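Local structure of glycosyl transferase family 8 (Streptococcus pneumoniae, 5GVV) at residues Leu335-Gln338 and Ile339-Ser343; Asp352-Glu356 and Asp357-Phe361; His211-Ile214 and Phe215-Pro218. The protein transfers galactose from UDP-galactose to the terminal glucose of the already glycosylated serine-rich repeat protein PsrP, with manganese as the likely cofactor. All coordinates share one frame; numbering follows the deposited sequence.

Interaction 1: residues Leu335-Gln338 and Ile339-Ser343; sequences LLEQ and IVIAS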
# COMPACT_ATOMS: atom_id res chain seq x y z
N LEU A 335 26.47 -11.76 6.55
CA LEU A 335 25.63 -10.59 6.77
C LEU A 335 25.94 -9.94 8.12
O LEU A 335 26.02 -8.72 8.23
CB LEU A 335 24.15 -10.97 6.68
CG LEU A 335 23.80 -11.71 5.38
CD1 LEU A 335 22.37 -12.24 5.37
CD2 LEU A 335 24.04 -10.80 4.19
N LEU A 336 26.13 -10.77 9.15
CA LEU A 336 26.55 -10.29 10.46
C LEU A 336 27.90 -9.57 10.35
O LEU A 336 28.10 -8.53 10.97
CB LEU A 336 26.65 -11.47 11.44
CG LEU A 336 26.98 -11.27 12.93
CD1 LEU A 336 28.43 -11.59 13.24
CD2 LEU A 336 26.60 -9.88 13.45
N GLU A 337 28.82 -10.11 9.54
CA GLU A 337 30.13 -9.48 9.38
C GLU A 337 30.01 -8.04 8.87
O GLU A 337 30.73 -7.16 9.34
CB GLU A 337 31.03 -10.31 8.45
CG GLU A 337 32.37 -9.63 8.16
CD GLU A 337 33.35 -10.52 7.41
OE1 GLU A 337 32.92 -11.32 6.55
OE2 GLU A 337 34.56 -10.40 7.67
N GLN A 338 29.11 -7.81 7.91
CA GLN A 338 28.94 -6.48 7.34
C GLN A 338 28.35 -5.51 8.36
O GLN A 338 28.68 -4.32 8.36
CB GLN A 338 28.08 -6.52 6.08
CG GLN A 338 28.72 -7.29 4.92
CD GLN A 338 30.13 -6.83 4.62
OE1 GLN A 338 30.37 -5.64 4.42
NE2 GLN A 338 31.07 -7.76 4.60
N ILE A 339 27.47 -6.01 9.22
CA ILE A 339 26.88 -5.19 10.28
C ILE A 339 27.95 -4.82 11.31
O ILE A 339 27.98 -3.68 11.79
CB ILE A 339 25.69 -5.90 10.96
CG1 ILE A 339 24.57 -6.13 9.94
CG2 ILE A 339 25.15 -5.08 12.14
CD1 ILE A 339 23.39 -6.95 10.45
N VAL A 340 28.82 -5.77 11.64
CA VAL A 340 29.91 -5.50 12.59
C VAL A 340 30.84 -4.40 12.08
O VAL A 340 31.15 -3.45 12.80
CB VAL A 340 30.71 -6.77 12.92
CG1 VAL A 340 31.88 -6.44 13.83
CG2 VAL A 340 29.81 -7.81 13.59
N ILE A 341 31.27 -4.51 10.82
CA ILE A 341 32.09 -3.49 10.19
C ILE A 341 31.44 -2.11 10.29
O ILE A 341 32.12 -1.10 10.49
CB ILE A 341 32.34 -3.82 8.70
CG1 ILE A 341 33.15 -5.12 8.56
CG2 ILE A 341 33.05 -2.68 7.98
CD1 ILE A 341 33.33 -5.57 7.12
N ALA A 342 30.12 -2.07 10.17
CA ALA A 342 29.37 -0.82 10.20
C ALA A 342 29.07 -0.30 11.61
O ALA A 342 28.58 0.82 11.77
CB ALA A 342 28.08 -0.98 9.42
N SER A 343 29.36 -1.11 12.64
CA SER A 343 29.02 -0.72 14.01
C SER A 343 30.17 -0.02 14.73
O SER A 343 31.31 -0.09 14.29
CB SER A 343 28.54 -1.94 14.80
OG SER A 343 27.43 -2.54 14.16

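Interaction 2: residues Asp352-Glu356 and Asp357-Phe361; sequences DRKLE and DAYEF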
# COMPACT_ATOMS: atom_id res chain seq x y z
N ASP A 352 23.52 -17.66 25.89
CA ASP A 352 23.95 -19.03 25.60
C ASP A 352 25.39 -19.09 25.10
O ASP A 352 26.12 -18.10 25.16
CB ASP A 352 23.00 -19.74 24.64
CG ASP A 352 22.81 -21.20 25.00
OD1 ASP A 352 23.69 -22.03 24.66
OD2 ASP A 352 21.78 -21.52 25.64
N ARG A 353 25.80 -20.27 24.63
CA ARG A 353 27.18 -20.47 24.20
C ARG A 353 27.60 -19.50 23.11
O ARG A 353 26.87 -19.25 22.16
CB ARG A 353 27.42 -21.91 23.74
CG ARG A 353 27.83 -22.85 24.87
CD ARG A 353 28.22 -24.22 24.33
NE ARG A 353 27.09 -24.87 23.67
CZ ARG A 353 26.16 -25.57 24.30
NH1 ARG A 353 26.22 -25.74 25.62
NH2 ARG A 353 25.17 -26.12 23.61
N LYS A 354 28.80 -18.95 23.28
CA LYS A 354 29.27 -17.87 22.42
C LYS A 354 29.64 -18.35 21.02
O LYS A 354 30.18 -19.44 20.83
CB LYS A 354 30.45 -17.17 23.06
CG LYS A 354 30.16 -16.61 24.44
CD LYS A 354 29.05 -15.57 24.39
CE LYS A 354 28.84 -14.94 25.76
NZ LYS A 354 27.80 -13.87 25.75
N LEU A 355 29.34 -17.51 20.03
CA LEU A 355 29.73 -17.77 18.66
C LEU A 355 31.02 -17.01 18.38
O LEU A 355 31.00 -15.79 18.16
CB LEU A 355 28.60 -17.36 17.71
CG LEU A 355 27.34 -18.17 18.00
CD1 LEU A 355 26.09 -17.50 17.47
CD2 LEU A 355 27.48 -19.58 17.43
N GLU A 356 32.13 -17.74 18.41
CA GLU A 356 33.47 -17.14 18.40
C GLU A 356 33.74 -16.14 17.28
O GLU A 356 34.22 -15.04 17.55
CB GLU A 356 34.54 -18.24 18.41
CG GLU A 356 35.14 -18.53 19.79
CD GLU A 356 34.12 -19.03 20.80
OE1 GLU A 356 33.02 -19.46 20.39
OE2 GLU A 356 34.43 -19.00 22.01
N ASP A 357 33.41 -16.49 16.04
CA ASP A 357 33.73 -15.63 14.89
C ASP A 357 33.27 -14.18 15.02
O ASP A 357 33.83 -13.29 14.39
CB ASP A 357 33.22 -16.24 13.58
CG ASP A 357 34.31 -16.98 12.81
OD1 ASP A 357 35.49 -16.88 13.22
OD2 ASP A 357 33.98 -17.64 11.81
N ALA A 358 32.24 -13.93 15.83
CA ALA A 358 31.84 -12.56 16.11
C ALA A 358 32.98 -11.83 16.81
O ALA A 358 33.29 -10.69 16.47
CB ALA A 358 30.57 -12.53 16.94
N TYR A 359 33.60 -12.50 17.78
CA TYR A 359 34.80 -11.98 18.43
C TYR A 359 35.91 -11.78 17.39
O TYR A 359 36.65 -10.80 17.44
CB TYR A 359 35.28 -12.94 19.53
CG TYR A 359 34.32 -13.12 20.69
CD1 TYR A 359 33.62 -12.04 21.21
CD2 TYR A 359 34.12 -14.36 21.26
CE1 TYR A 359 32.75 -12.19 22.27
CE2 TYR A 359 33.24 -14.53 22.32
CZ TYR A 359 32.56 -13.44 22.82
OH TYR A 359 31.69 -13.60 23.87
N GLU A 360 36.01 -12.72 16.45
CA GLU A 360 37.00 -12.61 15.38
C GLU A 360 36.75 -11.36 14.55
O GLU A 360 37.68 -10.60 14.28
CB GLU A 360 36.97 -13.85 14.49
CG GLU A 360 37.54 -15.10 15.15
CD GLU A 360 38.23 -16.01 14.15
OE1 GLU A 360 38.74 -17.07 14.57
OE2 GLU A 360 38.25 -15.67 12.95
N PHE A 361 35.50 -11.14 14.15
CA PHE A 361 35.14 -9.94 13.42
C PHE A 361 35.43 -8.71 14.27
O PHE A 361 35.96 -7.72 13.77
CB PHE A 361 33.66 -9.97 13.02
CG PHE A 361 33.28 -11.11 12.12
CD1 PHE A 361 34.24 -11.73 11.32
CD2 PHE A 361 31.97 -11.57 12.07
CE1 PHE A 361 33.88 -12.79 10.49
CE2 PHE A 361 31.62 -12.62 11.25
CZ PHE A 361 32.57 -13.24 10.46

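Interaction 3: residues His211-Ile214 and Phe215-Pro218; sequences HQFI and FDIP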
# COMPACT_ATOMS: atom_id res chain seq x y z
N HIS A 211 -34.58 -0.78 1.50
CA HIS A 211 -34.76 0.33 2.43
C HIS A 211 -34.60 1.66 1.69
O HIS A 211 -33.57 2.33 1.83
CB HIS A 211 -33.73 0.23 3.56
CG HIS A 211 -33.92 -0.97 4.44
ND1 HIS A 211 -32.87 -1.59 5.09
CD2 HIS A 211 -35.03 -1.65 4.80
CE1 HIS A 211 -33.33 -2.60 5.80
NE2 HIS A 211 -34.64 -2.66 5.64
N GLN A 212 -35.62 2.02 0.92
CA GLN A 212 -35.55 3.15 -0.02
C GLN A 212 -35.14 4.49 0.59
O GLN A 212 -34.47 5.29 -0.06
CB GLN A 212 -36.89 3.31 -0.75
CG GLN A 212 -38.07 3.55 0.18
CD GLN A 212 -39.39 3.63 -0.55
OE1 GLN A 212 -39.56 4.45 -1.46
NE2 GLN A 212 -40.34 2.79 -0.15
N PHE A 213 -35.52 4.72 1.84
CA PHE A 213 -35.30 6.03 2.46
C PHE A 213 -33.87 6.26 2.95
O PHE A 213 -33.48 7.39 3.24
CB PHE A 213 -36.31 6.25 3.59
CG PHE A 213 -37.73 6.26 3.12
CD1 PHE A 213 -38.22 7.34 2.40
CD2 PHE A 213 -38.58 5.19 3.38
CE1 PHE A 213 -39.54 7.36 1.95
CE2 PHE A 213 -39.90 5.20 2.94
CZ PHE A 213 -40.38 6.28 2.22
N ILE A 214 -33.09 5.19 3.04
CA ILE A 214 -31.67 5.31 3.37
C ILE A 214 -31.00 6.20 2.33
O ILE A 214 -30.11 7.00 2.66
CB ILE A 214 -30.98 3.92 3.39
CG1 ILE A 214 -31.50 3.07 4.55
CG2 ILE A 214 -29.45 4.07 3.44
CD1 ILE A 214 -31.19 3.65 5.92
N PHE A 215 -31.45 6.07 1.08
CA PHE A 215 -30.86 6.80 -0.03
C PHE A 215 -31.37 8.24 -0.14
O PHE A 215 -30.90 9.01 -0.99
CB PHE A 215 -31.11 6.05 -1.35
CG PHE A 215 -30.46 4.69 -1.38
CD1 PHE A 215 -29.12 4.57 -1.74
CD2 PHE A 215 -31.17 3.55 -1.04
CE1 PHE A 215 -28.51 3.32 -1.76
CE2 PHE A 215 -30.57 2.30 -1.06
CZ PHE A 215 -29.24 2.19 -1.42
N ASP A 216 -32.32 8.60 0.72
CA ASP A 216 -32.81 9.97 0.77
C ASP A 216 -32.13 10.76 1.89
O ASP A 216 -32.36 11.96 2.05
CB ASP A 216 -34.34 9.99 0.95
CG ASP A 216 -35.07 9.45 -0.26
OD1 ASP A 216 -34.55 9.58 -1.39
OD2 ASP A 216 -36.17 8.88 -0.09
N ILE A 217 -31.29 10.09 2.67
CA ILE A 217 -30.51 10.77 3.69
C ILE A 217 -29.45 11.64 3.01
O ILE A 217 -28.70 11.16 2.16
CB ILE A 217 -29.84 9.77 4.67
CG1 ILE A 217 -30.90 8.81 5.25
CG2 ILE A 217 -29.12 10.50 5.79
CD1 ILE A 217 -30.38 7.93 6.38
N PRO A 218 -29.42 12.94 3.36
CA PRO A 218 -28.54 13.93 2.73
C PRO A 218 -27.05 13.60 2.85
O PRO A 218 -26.60 13.18 3.93
CB PRO A 218 -28.85 15.21 3.51
CG PRO A 218 -30.25 15.01 4.03
CD PRO A 218 -30.31 13.55 4.36

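Interaction 1: residues Leu335-Gln338 and Ile339-Ser343
Leu336 and Val340, one helical turn apart, meet through their methyl branches on the inward side of helix 333-342. CG of Leu336 stands anti to the backbone N (chi1 -176°), and both of its methyls reach Val340, CD2 coming within 3.8 Å of Val340 CG2. That same CG2 lies 3.2 Å from Leu336 O, so one valine branch packs against the side chain and the carbonyl of the residue four positions before it. Phe361, Val307 and Leu283 close round this leucine.

Ile339 and Ile341 share a conformation in which CG1 sits anti to the carbonyl carbon, and each folds that branch back over the preceding turn. CG1 of Ile339 approaches Leu335 O at 3.4 Å, while CG1 of Ile341 rests 3.3 Å from Glu337 O. Gln338 runs alongside Ile341 in the same direction, its amide touching CD1. The extended Glu337 carries its carboxylate to the hydroxyl of Tyr365.

Beneath the side chains run the i to i+4 backbone bonds. Val340 N bonds to Leu336 O at 2.9 Å, whereas Ala342 N meets Gln338 O at 3.2 Å with a less straight N-H (141°) as the helix nears its end. There Ser343 OG gives a bond of 2.7 Å to Ile339 O from above the carbonyl plane. The chemistry is thus divided: Leu336 and Ile339 pack toward strands 278-283 and 302-307, and Leu336 and Val340 toward Phe361, while a serine hydroxyl supplies a further donor to a carbonyl of the last turn.

Interaction 2: residues Asp352-Glu356 and Asp357-Phe361
Lys354 and Tyr359 bring the loop and the following helix together, the aliphatic chain of the lysine passing across the phenol end of the tyrosine. The lysine is bent at chi2 (-61°), which carries its middle carbons past the hydroxyl: CD lies 3.3 Å from Tyr359 OH, and CB rests 3.9 Å from the ring carbon CE2. Its ammonium group runs on to a salt bridge with Asp348 and to the carbonyl oxygens of Asn350 and Thr375, while Tyr359 OH is hydrogen-bonded to the other carboxylate oxygen of Asp348. One aspartate therefore ties together the polar ends of both side chains.

Leu355 contributes its carbonyl, which accepts a bond from Ala358 N at 3.2 Å; the methyl of Ala358 lies close to the same oxygen. The leucine side chain turns off to pack on Leu283.

At Glu356, the carbonyl oxygen receives Glu360 N at 3.1 Å, with an N-H angle of 152°, and only a weak, strongly bent bond from Tyr359 N. The oxygen also lies 3.1 Å from Tyr359 CB, close to the root of the aromatic side chain.

An i to i+3 bond at Leu355 O is thus followed by an i to i+4 bond at Glu356 O, with the weak i to i+3 contact beside it. This is the loop-to-helix passage of a beta-alpha-beta unit, in which helix 356-364 connects the parallel strands 345-348 and 369-372.

Interaction 3: residues His211-Ile214 and Phe215-Pro218
Phe215 turns its ring back along the preceding residues, meeting Gln212 O at the ring edge, in plane, with CD2 3.9 Å from that oxygen. CD2 stands equally near His211 O, which approaches obliquely. The conformation responsible places CG anti to the carbonyl carbon (chi1 -62°). Its backbone N gives a weak hydrogen bond of 3.3 Å to Gln212 O.

Asp216 continues the turn. Its N-H bonds to Phe213 O at 3.0 Å. The carboxylate meanwhile reaches back to the Phe213 ring, OD2 lying 3.6 Å from CD1. Ring and carboxylate planes are 65° apart, and the contact is oblique.

Ile217 ends the series with another weak i to i+3 bond, from its N to Ile214 O at 3.3 Å. CG1 folds over that carbonyl, lying 3.3 Å from Ile214 O, and CD1 extends to CD1 of Ile214 at a looser 4.4 Å.

At the dimer interface, Gln212 and Phe215 pack on Met334 and Gln338 of the second subunit, respectively. Within the chain, successive i to i+3 bonds make this a short 3-10 turn in the connection from helix 203-208 to strand 225-227. Both isoleucines touch Phe135. Phe215 is buried against Asp203, Ala206 and Ala207 of the helix, with Arg242 beside it, and Ile214 also packs on Ala206, so the turn lies against helix 203-208 before the chain runs on toward strand 225-227.

Overall arrangement
Interactions 1 and 2 are neighbours, their centres 13 Å apart, in the part of the chain built on the six-stranded parallel sheet. Phe361 joins them: CD2 lies 3.7 Å from Leu336 CD1, and CE2 is equally close to Glu337 CB. Interaction 3 belongs to the glycosyltransferase family 8 region, on the opposite side of the chain's centre and about 63 Å from interaction 1, centre to centre. The dimer bridges that separation, since Phe215 of one subunit also reaches Leu335 of the other. Interactions 1 and 2 lie away from the UDP and manganese site, whereas the Phe215 side chain is about 9 Å from that of Asp232, a probable UDP-binding residue.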